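Long-range contacts in putative metal-dependent hydrolase (Parabacteroides distasonis ATCC 8503, PDB 3KL7), which probably acts as a zinc-dependent hydrolase of the metallo-beta-lactamase superfamily, holding two zinc ions that share an aspartate and a water: residues 205-210 with 227-232; 176-181 with 200-205; 69-74 with 98-103; 92-97 with 104-109. One frame throughout, in Å; residues are numbered along the deposited sequence.

Contact 1: residues 205-210 with 227-232; sequences LYPYHY and IDVRIR. With ZN (zinc ion), chain D.
Leu205 and Val229 pair in parallel through two backbone hydrogen bonds, Leu205 N to Asp228 O (2.8 Å) and Arg230 N to Leu205 O (2.8 Å). Farther along, a water takes over, donating to Pro207 O and Arg230 O and accepting from Arg232 N. Tyr210 OH then donates to Arg232 O (2.6 Å), which lies in the plane of the phenol ring.

Among the polar side chains, Arg230 NH1 donates to Tyr206 OH (3.1 Å), with guanidinium and ring planes 80° apart. Arg230 NE is tied to Asp228 OD2 (2.7 Å), which restrains the guanidinium, while Asp20 binds both Tyr206 OH and Arg232. Tyr206 CE1 lies over one face of the Arg232 guanidinium, toward its rim.

Apolar contacts are Leu205 CB on Ile227 CG2 (3.6 Å) and Pro207 CG on Ile231 CD1 (3.5 Å), the latter pair crossing at about a right angle.

Just past its strand, His209 NE2 binds zinc (2.2 Å): this is a beta-alpha-beta unit at a sheet edge, delivering a metal ligand as in the metallo-beta-lactamase fold.

Contact 2: residues 176-181 with 200-205; sequences DIAFLP and FSPKIL
Ile177 pairs with Ile204, and Ala178 with Leu205, in a largely buried parallel strand contact within one of the two mixed sheets, where strands 177-181 and 204-208 are joined through helix 190-200 as a beta-alpha-beta unit. The backbone of Ile204 is used in both directions: its N donates to Asp176 O (2.9 Å), and its O accepts from Ala178 N (2.9 Å). Weaker CA-H...O contacts, Ile177 CA to Ile204 O and Leu205 CA to Ala178 O, fill in between.

On the face carrying Ala178 and Leu205, the methyl of Ala178 is held between Phe200 and Pro202. The Phe200 ring meets it edge-on, CZ lying 3.8 Å from Ala178 CB, and Pro202 CB comes equally near to that methyl. Phe200 CG sits between its own N and carbonyl carbon (chi1 69°), which turns the ring edge toward Ala178. Leu180 CD1 touches Leu205 CD1 (3.6 Å), the two side chains crossing at about a right angle.

At the outer end Asp176 and the extended Lys203 run side by side, pointing the same way, and Lys203 NZ reaches Asp176 OD1 (3.2 Å) from above the carboxylate plane. Asp176 OD2 accepts from Arg156 N in the next strand. The contact thus keeps its charges at the outer end and its hydrocarbon inside, and one carboxylate links three successive parts of the chain.

Contact 3: residues 69-74 with 98-103; sequences ILITHE and ENSQKK. With ZN (zinc ion), chain C.
Beyond strand 68-71 the backbone brings Glu74 close to the first turn of helix 98-104, its CA 4.8 Å from that of Ser100. This is the start of the HxHxDH zinc motif of the metallo-beta-lactamase fold, formed here by His73, His75, Asp77 and His78.

The side chain of His73 leaves the backbone away from the helix. A chi1 of 66° tucks the ring between the two backbone arms of its own residue and places NE2 2.3 Å from the zinc that His75, His140 and Asp162 also bind. Its other nitrogen, ND1, donates to Thr72 OG1 (3.0 Å); that hydroxyl is hydrogen-bonded in turn to Asp52, so a second shell fixes the rotation of the ring.

On the helix side, Ser100 OG sits against the peptide linking His73 and Glu74 and against Ile71 CG2 (3.6 Å), but its hydrogen bond goes to Asn97 OD1 at the helix start. Lys103 CD lies alongside Glu74 CB at 4.1 Å. Arg144 makes a long, weak ion pair with Glu74. The firm polar link is Asn99 ND2 to Glu74 OE1 (3.0 Å, 163° at the hydrogen), arriving on the syn side of a carboxylate turned 85° from the amide plane.

Contact 4: residues 92-97 with 104-109; sequences TEIIAN and LGKGKV
Ile94 O accepts from Lys108 N (2.7 Å), and Lys108 O from Ala96 N (2.8 Å), pairing Ile95 with Lys108 in parallel. The strands 93-96 and 108-109 belong to a compact beta-alpha-beta unit whose helix is 98-104, and strand 108-109 forms one edge of its sheet within the chain. Lys108 O also receives a CA-H...O contact from Ile95 CA (3.6 Å), and Ala96 O one from Val109 CA (3.3 Å), besides the backbone bond between Ala96 and Leu110.

Other polar groups are met from outside. Gly107 O accepts from Gln101 NE2 of the helix. Asn97, at the N-cap, caps a backbone N of helix 98-104; its OD1 is also bonded to Ser100 OG, while its ND2 donates to Arg144 O. Lys108 NZ pairs with Asp116 and Lys106 NZ with Glu88.

The apolar side rests on Ile94, whose CG2 meets Leu104 CD1 at 4.1 Å. Its other branch, Ile94 CD1, lies 3.6 Å from Lys106 CE on the extended aliphatic chain of that lysine.

In the fold
From the N terminus, contact 3 opens first at 69-74 and contact 4 at 92-97; contact 3 then closes at 98-103 and contact 4 at 104-109, so the two cross. They lie about 7 Å apart between centres, and together join neighbouring strands 68-71, 93-96 and 108-109 of one sheet to helix 98-104. Contacts 2 and 1 follow in series in the other sheet. Contact 2 closes the loop through helix 190-200, and contact 1 the loop through helix 217-221, with strand 204-208 and Leu205 common to both. Contacts 1 and 3, about 24 Å apart between centres, each supply a histidine to one of the two zinc ions, which share a bound water.

Contact 1: residues 205-210 with 227-232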
loop_
_atom_site.group_PDB
_atom_site.type_symbol
_atom_site.label_atom_id
_atom_site.label_comp_id
_atom_site.label_asym_id
_atom_site.label_seq_id
_atom_site.Cartn_x
_atom_site.Cartn_y
_atom_site.Cartn_z
ATOM N N LEU A 205 -3.870 -6.641 9.993
ATOM C CA LEU A 205 -4.023 -6.862 8.546
ATOM C C LEU A 205 -5.261 -6.183 8.030
ATOM O O LEU A 205 -6.365 -6.510 8.443
ATOM C CB LEU A 205 -4.091 -8.384 8.217
ATOM C CG LEU A 205 -4.417 -8.759 6.716
ATOM C CD1 LEU A 205 -3.282 -8.378 5.819
ATOM C CD2 LEU A 205 -4.735 -10.259 6.546
ATOM N N TYR A 206 -5.075 -5.240 7.114
ATOM C CA TYR A 206 -6.191 -4.630 6.396
ATOM C C TYR A 206 -6.266 -5.210 4.978
ATOM O O TYR A 206 -5.459 -4.834 4.109
ATOM C CB TYR A 206 -5.995 -3.107 6.254
ATOM C CG TYR A 206 -6.114 -2.297 7.542
ATOM C CD1 TYR A 206 -7.338 -1.871 7.998
ATOM C CD2 TYR A 206 -4.982 -1.935 8.269
ATOM C CE1 TYR A 206 -7.449 -1.126 9.160
ATOM C CE2 TYR A 206 -5.083 -1.190 9.423
ATOM C CZ TYR A 206 -6.320 -0.788 9.864
ATOM O OH TYR A 206 -6.429 -0.045 11.018
ATOM N N PRO A 207 -7.233 -6.107 4.721
ATOM C CA PRO A 207 -7.454 -6.404 3.327
ATOM C C PRO A 207 -7.831 -5.136 2.560
ATOM O O PRO A 207 -8.664 -4.350 3.027
ATOM C CB PRO A 207 -8.643 -7.376 3.360
ATOM C CG PRO A 207 -9.212 -7.253 4.682
ATOM C CD PRO A 207 -8.119 -6.876 5.586
ATOM N N TYR A 208 -7.232 -4.930 1.397
ATOM C CA TYR A 208 -7.620 -3.811 0.576
ATOM C C TYR A 208 -7.637 -4.179 -0.903
ATOM O O TYR A 208 -7.359 -5.342 -1.275
ATOM C CB TYR A 208 -6.757 -2.570 0.910
ATOM C CG TYR A 208 -5.403 -2.409 0.199
ATOM C CD1 TYR A 208 -4.682 -3.509 -0.289
ATOM C CD2 TYR A 208 -4.835 -1.160 0.076
ATOM C CE1 TYR A 208 -3.470 -3.345 -0.912
ATOM C CE2 TYR A 208 -3.618 -0.980 -0.541
ATOM C CZ TYR A 208 -2.933 -2.067 -1.038
ATOM O OH TYR A 208 -1.706 -1.870 -1.664
ATOM N N HIS A 209 -8.021 -3.232 -1.748
ATOM C CA HIS A 209 -8.076 -3.490 -3.176
ATOM C C HIS A 209 -8.889 -4.786 -3.394
ATOM O O HIS A 209 -8.498 -5.647 -4.191
ATOM C CB HIS A 209 -6.610 -3.642 -3.719
ATOM C CG HIS A 209 -6.484 -3.632 -5.226
ATOM N ND1 HIS A 209 -6.579 -4.776 -5.989
ATOM C CD2 HIS A 209 -6.205 -2.626 -6.094
ATOM C CE1 HIS A 209 -6.397 -4.469 -7.268
ATOM N NE2 HIS A 209 -6.170 -3.175 -7.359
ATOM N N TYR A 210 -10.037 -4.915 -2.693
ATOM C CA TYR A 210 -10.782 -6.202 -2.715
ATOM C C TYR A 210 -12.058 -6.267 -3.550
ATOM O O TYR A 210 -12.741 -7.294 -3.563
ATOM C CB TYR A 210 -11.005 -6.774 -1.297
ATOM C CG TYR A 210 -11.904 -5.966 -0.336
ATOM C CD1 TYR A 210 -13.274 -6.119 -0.348
ATOM C CD2 TYR A 210 -11.359 -5.129 0.606
ATOM C CE1 TYR A 210 -14.078 -5.436 0.527
ATOM C CE2 TYR A 210 -12.156 -4.430 1.484
ATOM C CZ TYR A 210 -13.514 -4.592 1.443
ATOM O OH TYR A 210 -14.324 -3.904 2.329
ATOM N N ILE A 227 -3.661 -12.695 14.141
ATOM C CA ILE A 227 -3.604 -11.489 13.322
ATOM C C ILE A 227 -4.955 -10.754 13.399
ATOM O O ILE A 227 -6.003 -11.359 13.213
ATOM C CB ILE A 227 -3.340 -11.834 11.828
ATOM C CG1 ILE A 227 -2.050 -12.603 11.660
ATOM C CG2 ILE A 227 -3.314 -10.547 10.958
ATOM C CD1 ILE A 227 -1.820 -13.064 10.228
ATOM N N ASP A 228 -4.927 -9.454 13.668
ATOM C CA ASP A 228 -6.160 -8.669 13.708
ATOM C C ASP A 228 -6.531 -8.256 12.280
ATOM O O ASP A 228 -5.952 -7.342 11.715
ATOM C CB ASP A 228 -6.004 -7.449 14.610
ATOM C CG ASP A 228 -7.288 -6.587 14.681
ATOM O OD1 ASP A 228 -8.396 -7.082 14.284
ATOM O OD2 ASP A 228 -7.186 -5.410 15.135
ATOM N N VAL A 229 -7.483 -8.964 11.701
ATOM C CA VAL A 229 -7.959 -8.659 10.359
ATOM C C VAL A 229 -9.018 -7.591 10.511
ATOM O O VAL A 229 -10.011 -7.829 11.163
ATOM C CB VAL A 229 -8.574 -9.921 9.680
ATOM C CG1 VAL A 229 -8.992 -9.620 8.256
ATOM C CG2 VAL A 229 -7.575 -11.101 9.725
ATOM N N ARG A 230 -8.783 -6.403 9.933
ATOM C CA ARG A 230 -9.722 -5.271 10.059
ATOM C C ARG A 230 -10.339 -4.970 8.725
ATOM O O ARG A 230 -9.631 -4.652 7.768
ATOM C CB ARG A 230 -9.003 -4.025 10.568
ATOM C CG ARG A 230 -8.320 -4.213 11.930
ATOM C CD ARG A 230 -7.644 -2.943 12.399
ATOM N NE ARG A 230 -7.093 -3.093 13.739
ATOM C CZ ARG A 230 -6.631 -2.079 14.483
ATOM N NH1 ARG A 230 -6.651 -0.833 14.015
ATOM N NH2 ARG A 230 -6.154 -2.312 15.695
ATOM N N ILE A 231 -11.651 -5.072 8.645
ATOM C CA ILE A 231 -12.363 -4.808 7.392
ATOM C C ILE A 231 -12.773 -3.326 7.293
ATOM O O ILE A 231 -13.484 -2.794 8.151
ATOM C CB ILE A 231 -13.630 -5.709 7.243
ATOM C CG1 ILE A 231 -13.261 -7.173 7.450
ATOM C CG2 ILE A 231 -14.269 -5.529 5.871
ATOM C CD1 ILE A 231 -12.160 -7.637 6.567
ATOM N N ARG A 232 -12.301 -2.680 6.237
ATOM C CA ARG A 232 -12.618 -1.296 5.954
ATOM C C ARG A 232 -13.172 -1.192 4.537
ATOM O O ARG A 232 -13.147 -2.152 3.796
ATOM C CB ARG A 232 -11.366 -0.442 6.112
ATOM C CG ARG A 232 -10.780 -0.470 7.540
ATOM C CD ARG A 232 -11.708 0.186 8.556
ATOM N NE ARG A 232 -11.142 0.221 9.906
ATOM C CZ ARG A 232 -11.260 -0.767 10.813
ATOM N NH1 ARG A 232 -11.926 -1.885 10.536
ATOM N NH2 ARG A 232 -10.703 -0.637 11.984
HETATM ZN ZN ZN D . -4.979 -2.596 -9.069
HETATM O O HOH W 1 -9.786 -3.495 5.382
HETATM O O HOH W 2 -4.305 -2.270 -11.001
#

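Contact 2: residues 176-181 with 200-205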
loop_
_atom_site.group_PDB
_atom_site.type_symbol
_atom_site.label_atom_id
_atom_site.label_comp_id
_atom_site.label_asym_id
_atom_site.label_seq_id
_atom_site.Cartn_x
_atom_site.Cartn_y
_atom_site.Cartn_z
ATOM N N ASP A 176 4.190 -4.340 11.513
ATOM C CA ASP A 176 3.100 -4.007 12.445
ATOM C C ASP A 176 1.741 -3.990 11.725
ATOM O O ASP A 176 0.754 -4.501 12.236
ATOM C CB ASP A 176 3.357 -2.642 13.101
ATOM C CG ASP A 176 4.549 -2.661 14.051
ATOM O OD1 ASP A 176 4.385 -3.107 15.221
ATOM O OD2 ASP A 176 5.649 -2.214 13.635
ATOM N N ILE A 177 1.709 -3.384 10.545
ATOM C CA ILE A 177 0.447 -3.207 9.789
ATOM C C ILE A 177 0.656 -3.576 8.330
ATOM O O ILE A 177 1.607 -3.163 7.724
ATOM C CB ILE A 177 -0.052 -1.735 9.847
ATOM C CG1 ILE A 177 -0.311 -1.299 11.297
ATOM C CG2 ILE A 177 -1.355 -1.575 8.985
ATOM C CD1 ILE A 177 -0.187 0.212 11.542
ATOM N N ALA A 178 -0.245 -4.362 7.774
ATOM C CA ALA A 178 -0.104 -4.781 6.398
ATOM C C ALA A 178 -1.368 -4.595 5.639
ATOM O O ALA A 178 -2.446 -4.847 6.141
ATOM C CB ALA A 178 0.370 -6.263 6.316
ATOM N N PHE A 179 -1.222 -4.149 4.411
ATOM C CA PHE A 179 -2.300 -4.089 3.475
ATOM C C PHE A 179 -2.025 -5.085 2.369
ATOM O O PHE A 179 -1.041 -4.960 1.656
ATOM C CB PHE A 179 -2.432 -2.661 2.895
ATOM C CG PHE A 179 -2.802 -1.619 3.934
ATOM C CD1 PHE A 179 -1.833 -1.090 4.779
ATOM C CD2 PHE A 179 -4.102 -1.198 4.075
ATOM C CE1 PHE A 179 -2.168 -0.157 5.731
ATOM C CE2 PHE A 179 -4.440 -0.271 5.029
ATOM C CZ PHE A 179 -3.477 0.249 5.858
ATOM N N LEU A 180 -2.901 -6.081 2.243
ATOM C CA LEU A 180 -2.821 -7.077 1.158
ATOM C C LEU A 180 -4.032 -6.964 0.231
ATOM O O LEU A 180 -5.174 -6.758 0.706
ATOM C CB LEU A 180 -2.768 -8.489 1.743
ATOM C CG LEU A 180 -1.542 -8.756 2.595
ATOM C CD1 LEU A 180 -1.590 -10.186 3.212
ATOM C CD2 LEU A 180 -0.263 -8.536 1.760
ATOM N N PRO A 181 -3.800 -7.097 -1.101
ATOM C CA PRO A 181 -4.842 -7.011 -2.144
ATOM C C PRO A 181 -5.574 -8.315 -2.374
ATOM O O PRO A 181 -4.941 -9.346 -2.578
ATOM C CB PRO A 181 -4.040 -6.652 -3.396
ATOM C CG PRO A 181 -2.740 -7.275 -3.172
ATOM C CD PRO A 181 -2.456 -7.091 -1.702
ATOM N N PHE A 200 4.302 -14.050 6.992
ATOM C CA PHE A 200 5.051 -13.027 7.742
ATOM C C PHE A 200 4.363 -12.478 9.023
ATOM O O PHE A 200 4.937 -11.640 9.727
ATOM C CB PHE A 200 5.485 -11.873 6.800
ATOM C CG PHE A 200 4.351 -11.017 6.287
ATOM C CD1 PHE A 200 3.503 -11.481 5.275
ATOM C CD2 PHE A 200 4.160 -9.734 6.776
ATOM C CE1 PHE A 200 2.466 -10.689 4.789
ATOM C CE2 PHE A 200 3.114 -8.923 6.278
ATOM C CZ PHE A 200 2.275 -9.409 5.281
ATOM N N SER A 201 3.152 -12.958 9.306
ATOM C CA SER A 201 2.452 -12.670 10.570
ATOM C C SER A 201 2.418 -11.219 10.962
ATOM O O SER A 201 2.970 -10.847 12.010
ATOM C CB SER A 201 3.087 -13.462 11.709
ATOM O OG SER A 201 2.803 -14.829 11.580
ATOM N N PRO A 202 1.773 -10.380 10.150
ATOM C CA PRO A 202 1.618 -9.017 10.587
ATOM C C PRO A 202 0.700 -8.958 11.802
ATOM O O PRO A 202 -0.190 -9.803 11.951
ATOM C CB PRO A 202 0.987 -8.329 9.389
ATOM C CG PRO A 202 0.321 -9.415 8.633
ATOM C CD PRO A 202 1.160 -10.620 8.843
ATOM N N LYS A 203 0.930 -7.992 12.680
ATOM C CA LYS A 203 0.120 -7.852 13.825
ATOM C C LYS A 203 -1.292 -7.421 13.416
ATOM O O LYS A 203 -2.265 -7.926 13.935
ATOM C CB LYS A 203 0.744 -6.869 14.785
ATOM C CG LYS A 203 2.041 -7.392 15.425
ATOM C CD LYS A 203 2.858 -6.278 15.990
ATOM C CE LYS A 203 4.021 -6.795 16.812
ATOM N NZ LYS A 203 5.032 -5.704 17.025
ATOM N N ILE A 204 -1.380 -6.500 12.465
ATOM C CA ILE A 204 -2.664 -5.985 11.997
ATOM C C ILE A 204 -2.743 -6.116 10.502
ATOM O O ILE A 204 -1.803 -5.772 9.813
ATOM C CB ILE A 204 -2.842 -4.511 12.410
ATOM C CG1 ILE A 204 -3.060 -4.437 13.923
ATOM C CG2 ILE A 204 -4.025 -3.869 11.651
ATOM C CD1 ILE A 204 -2.625 -3.178 14.531
ATOM N N LEU A 205 -3.870 -6.641 9.993
ATOM C CA LEU A 205 -4.023 -6.862 8.546
ATOM C C LEU A 205 -5.261 -6.183 8.030
ATOM O O LEU A 205 -6.365 -6.510 8.443
ATOM C CB LEU A 205 -4.091 -8.384 8.217
ATOM C CG LEU A 205 -4.417 -8.759 6.716
ATOM C CD1 LEU A 205 -3.282 -8.378 5.819
ATOM C CD2 LEU A 205 -4.735 -10.259 6.546
#

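Contact 3: residues 69-74 with 98-103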
loop_
_atom_site.group_PDB
_atom_site.type_symbol
_atom_site.label_atom_id
_atom_site.label_comp_id
_atom_site.label_asym_id
_atom_site.label_seq_id
_atom_site.Cartn_x
_atom_site.Cartn_y
_atom_site.Cartn_z
ATOM N N ILE A 69 3.996 11.549 -2.246
ATOM C CA ILE A 69 3.085 10.685 -3.006
ATOM C C ILE A 69 3.815 9.418 -3.402
ATOM O O ILE A 69 4.857 9.460 -4.059
ATOM C CB ILE A 69 2.517 11.399 -4.284
ATOM C CG1 ILE A 69 1.783 12.710 -3.879
ATOM C CG2 ILE A 69 1.558 10.413 -5.106
ATOM C CD1 ILE A 69 1.409 13.601 -5.032
ATOM N N LEU A 70 3.274 8.293 -2.973
ATOM C CA LEU A 70 3.830 6.977 -3.268
ATOM C C LEU A 70 3.005 6.311 -4.376
ATOM O O LEU A 70 1.800 6.142 -4.221
ATOM C CB LEU A 70 3.716 6.084 -2.033
ATOM C CG LEU A 70 4.922 5.778 -1.208
ATOM C CD1 LEU A 70 6.066 5.244 -2.095
ATOM C CD2 LEU A 70 5.342 7.011 -0.452
ATOM N N ILE A 71 3.645 5.911 -5.457
ATOM C CA ILE A 71 2.969 5.098 -6.477
ATOM C C ILE A 71 3.546 3.683 -6.517
ATOM O O ILE A 71 4.763 3.503 -6.687
ATOM C CB ILE A 71 3.089 5.701 -7.876
ATOM C CG1 ILE A 71 2.659 7.162 -7.870
ATOM C CG2 ILE A 71 2.242 4.886 -8.872
ATOM C CD1 ILE A 71 1.298 7.400 -7.233
ATOM N N THR A 72 2.675 2.677 -6.364
ATOM C CA THR A 72 3.106 1.250 -6.427
ATOM C C THR A 72 3.339 0.773 -7.880
ATOM O O THR A 72 4.333 0.081 -8.167
ATOM C CB THR A 72 2.067 0.329 -5.790
ATOM O OG1 THR A 72 0.805 0.514 -6.443
ATOM C CG2 THR A 72 1.924 0.614 -4.293
ATOM N N HIS A 73 2.424 1.121 -8.787
ATOM C CA HIS A 73 2.582 0.758 -10.204
ATOM C C HIS A 73 1.654 1.554 -11.089
ATOM O O HIS A 73 0.843 2.339 -10.596
ATOM C CB HIS A 73 2.402 -0.768 -10.424
ATOM C CG HIS A 73 1.019 -1.275 -10.142
ATOM N ND1 HIS A 73 0.450 -1.228 -8.887
ATOM C CD2 HIS A 73 0.108 -1.869 -10.947
ATOM C CE1 HIS A 73 -0.763 -1.755 -8.939
ATOM N NE2 HIS A 73 -0.995 -2.149 -10.179
ATOM N N GLU A 74 1.767 1.323 -12.406
ATOM C CA GLU A 74 1.288 2.253 -13.436
ATOM C C GLU A 74 -0.182 2.119 -13.854
ATOM O O GLU A 74 -0.691 2.966 -14.563
ATOM C CB GLU A 74 2.159 2.089 -14.687
ATOM C CG GLU A 74 1.830 0.854 -15.507
ATOM C CD GLU A 74 2.975 0.399 -16.365
ATOM O OE1 GLU A 74 3.882 -0.296 -15.841
ATOM O OE2 GLU A 74 2.968 0.720 -17.572
ATOM N N GLU A 98 9.671 2.498 -11.657
ATOM C CA GLU A 98 10.262 3.130 -12.815
ATOM C C GLU A 98 9.226 3.487 -13.908
ATOM O O GLU A 98 9.218 4.603 -14.417
ATOM C CB GLU A 98 11.362 2.255 -13.380
ATOM C CG GLU A 98 11.868 2.714 -14.751
ATOM C CD GLU A 98 13.160 2.031 -15.177
ATOM O OE1 GLU A 98 13.583 1.068 -14.524
ATOM O OE2 GLU A 98 13.756 2.471 -16.179
ATOM N N ASN A 99 8.355 2.544 -14.258
ATOM C CA ASN A 99 7.380 2.792 -15.309
ATOM C C ASN A 99 6.431 3.952 -14.981
ATOM O O ASN A 99 6.061 4.725 -15.879
ATOM C CB ASN A 99 6.571 1.534 -15.607
ATOM C CG ASN A 99 7.315 0.565 -16.442
ATOM O OD1 ASN A 99 8.486 0.754 -16.728
ATOM N ND2 ASN A 99 6.650 -0.486 -16.845
ATOM N N SER A 100 6.032 4.084 -13.709
ATOM C CA SER A 100 5.100 5.155 -13.332
ATOM C C SER A 100 5.795 6.515 -13.386
ATOM O O SER A 100 5.225 7.497 -13.888
ATOM C CB SER A 100 4.493 4.911 -11.953
ATOM O OG SER A 100 3.610 3.788 -11.966
ATOM N N GLN A 101 7.034 6.558 -12.886
ATOM C CA GLN A 101 7.869 7.747 -12.942
ATOM C C GLN A 101 8.026 8.229 -14.365
ATOM O O GLN A 101 7.883 9.411 -14.638
ATOM C CB GLN A 101 9.247 7.428 -12.349
ATOM C CG GLN A 101 10.052 8.654 -11.899
ATOM C CD GLN A 101 10.859 9.280 -13.001
ATOM O OE1 GLN A 101 11.021 8.702 -14.085
ATOM N NE2 GLN A 101 11.391 10.468 -12.734
ATOM N N LYS A 102 8.328 7.309 -15.279
ATOM C CA LYS A 102 8.471 7.648 -16.696
ATOM C C LYS A 102 7.209 8.307 -17.239
ATOM O O LYS A 102 7.278 9.335 -17.920
ATOM C CB LYS A 102 8.787 6.394 -17.523
ATOM C CG LYS A 102 10.208 6.323 -18.057
ATOM C CD LYS A 102 10.435 7.336 -19.181
ATOM C CE LYS A 102 11.118 8.593 -18.666
ATOM N NZ LYS A 102 12.586 8.381 -18.426
ATOM N N LYS A 103 6.061 7.699 -16.953
ATOM C CA LYS A 103 4.769 8.205 -17.434
ATOM C C LYS A 103 4.460 9.567 -16.846
ATOM O O LYS A 103 3.812 10.361 -17.464
ATOM C CB LYS A 103 3.627 7.216 -17.099
ATOM C CG LYS A 103 3.677 5.885 -17.914
ATOM C CD LYS A 103 2.508 4.943 -17.585
ATOM C CE LYS A 103 1.272 5.225 -18.457
ATOM N NZ LYS A 103 1.489 4.841 -19.906
HETATM ZN ZN ZN C . -2.667 -3.486 -11.003
HETATM O O HOH W 2 -4.305 -2.270 -11.001
#

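Contact 4: residues 92-97 with 104-109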
loop_
_atom_site.group_PDB
_atom_site.type_symbol
_atom_site.label_atom_id
_atom_site.label_comp_id
_atom_site.label_asym_id
_atom_site.label_seq_id
_atom_site.Cartn_x
_atom_site.Cartn_y
_atom_site.Cartn_z
ATOM N N THR A 92 6.351 18.767 -2.907
ATOM C CA THR A 92 5.956 17.374 -2.809
ATOM C C THR A 92 7.019 16.463 -3.446
ATOM O O THR A 92 7.489 16.743 -4.498
ATOM C CB THR A 92 4.625 17.112 -3.546
ATOM O OG1 THR A 92 3.568 17.821 -2.912
ATOM C CG2 THR A 92 4.297 15.633 -3.552
ATOM N N GLU A 93 7.383 15.380 -2.771
ATOM C CA GLU A 93 8.278 14.371 -3.367
ATOM C C GLU A 93 7.458 13.160 -3.773
ATOM O O GLU A 93 6.783 12.544 -2.938
ATOM C CB GLU A 93 9.392 13.946 -2.383
ATOM C CG GLU A 93 10.439 12.930 -2.995
ATOM C CD GLU A 93 11.412 13.586 -3.997
ATOM O OE1 GLU A 93 12.452 14.135 -3.551
ATOM O OE2 GLU A 93 11.139 13.538 -5.231
ATOM N N ILE A 94 7.514 12.822 -5.061
ATOM C CA ILE A 94 6.832 11.632 -5.586
ATOM C C ILE A 94 7.843 10.469 -5.594
ATOM O O ILE A 94 8.935 10.611 -6.132
ATOM C CB ILE A 94 6.314 11.889 -7.025
ATOM C CG1 ILE A 94 5.307 13.050 -7.018
ATOM C CG2 ILE A 94 5.675 10.608 -7.622
ATOM C CD1 ILE A 94 4.868 13.516 -8.409
ATOM N N ILE A 95 7.487 9.344 -4.959
ATOM C CA ILE A 95 8.331 8.126 -4.970
ATOM C C ILE A 95 7.557 7.021 -5.712
ATOM O O ILE A 95 6.434 6.705 -5.336
ATOM C CB ILE A 95 8.685 7.619 -3.502
ATOM C CG1 ILE A 95 9.647 8.595 -2.792
ATOM C CG2 ILE A 95 9.404 6.264 -3.558
ATOM C CD1 ILE A 95 9.042 9.940 -2.438
ATOM N N ALA A 96 8.149 6.443 -6.763
ATOM C CA ALA A 96 7.387 5.541 -7.661
ATOM C C ALA A 96 8.260 4.440 -8.273
ATOM O O ALA A 96 9.483 4.499 -8.208
ATOM C CB ALA A 96 6.724 6.359 -8.776
ATOM N N ASN A 97 7.619 3.427 -8.856
ATOM C CA ASN A 97 8.342 2.449 -9.642
ATOM C C ASN A 97 8.751 3.110 -10.940
ATOM O O ASN A 97 8.246 4.157 -11.279
ATOM C CB ASN A 97 7.500 1.171 -9.888
ATOM C CG ASN A 97 6.309 1.409 -10.813
ATOM O OD1 ASN A 97 5.691 2.473 -10.783
ATOM N ND2 ASN A 97 5.978 0.393 -11.651
ATOM N N LEU A 104 4.933 9.824 -15.636
ATOM C CA LEU A 104 4.691 11.105 -14.989
ATOM C C LEU A 104 5.631 12.145 -15.478
ATOM O O LEU A 104 5.250 13.289 -15.645
ATOM C CB LEU A 104 4.822 10.986 -13.457
ATOM C CG LEU A 104 3.569 10.503 -12.733
ATOM C CD1 LEU A 104 3.880 10.249 -11.267
ATOM C CD2 LEU A 104 2.398 11.516 -12.909
ATOM N N GLY A 105 6.880 11.756 -15.695
ATOM C CA GLY A 105 7.919 12.697 -16.130
ATOM C C GLY A 105 8.567 13.410 -14.949
ATOM O O GLY A 105 9.282 14.391 -15.122
ATOM N N LYS A 106 8.306 12.914 -13.741
ATOM C CA LYS A 106 8.898 13.480 -12.534
ATOM C C LYS A 106 8.822 12.469 -11.411
ATOM O O LYS A 106 8.101 11.481 -11.502
ATOM C CB LYS A 106 8.177 14.788 -12.130
ATOM C CG LYS A 106 6.710 14.607 -11.696
ATOM C CD LYS A 106 5.913 15.980 -11.665
ATOM C CE LYS A 106 4.434 15.765 -11.211
ATOM N NZ LYS A 106 3.555 16.930 -11.500
ATOM N N GLY A 107 9.576 12.713 -10.358
ATOM C CA GLY A 107 9.568 11.846 -9.209
ATOM C C GLY A 107 10.805 10.974 -9.120
ATOM O O GLY A 107 11.595 10.896 -10.060
ATOM N N LYS A 108 10.951 10.314 -7.965
ATOM C CA LYS A 108 12.080 9.428 -7.675
ATOM C C LYS A 108 11.700 7.966 -7.962
ATOM O O LYS A 108 10.605 7.535 -7.645
ATOM C CB LYS A 108 12.472 9.591 -6.209
ATOM C CG LYS A 108 13.604 8.743 -5.784
ATOM C CD LYS A 108 13.757 8.732 -4.247
ATOM C CE LYS A 108 14.220 10.049 -3.716
ATOM N NZ LYS A 108 14.721 9.900 -2.378
ATOM N N VAL A 109 12.626 7.225 -8.575
ATOM C CA VAL A 109 12.407 5.824 -8.949
ATOM C C VAL A 109 12.986 4.883 -7.887
ATOM O O VAL A 109 14.150 4.989 -7.544
ATOM C CB VAL A 109 13.130 5.483 -10.306
ATOM C CG1 VAL A 109 13.141 3.992 -10.550
ATOM C CG2 VAL A 109 12.498 6.214 -11.439
#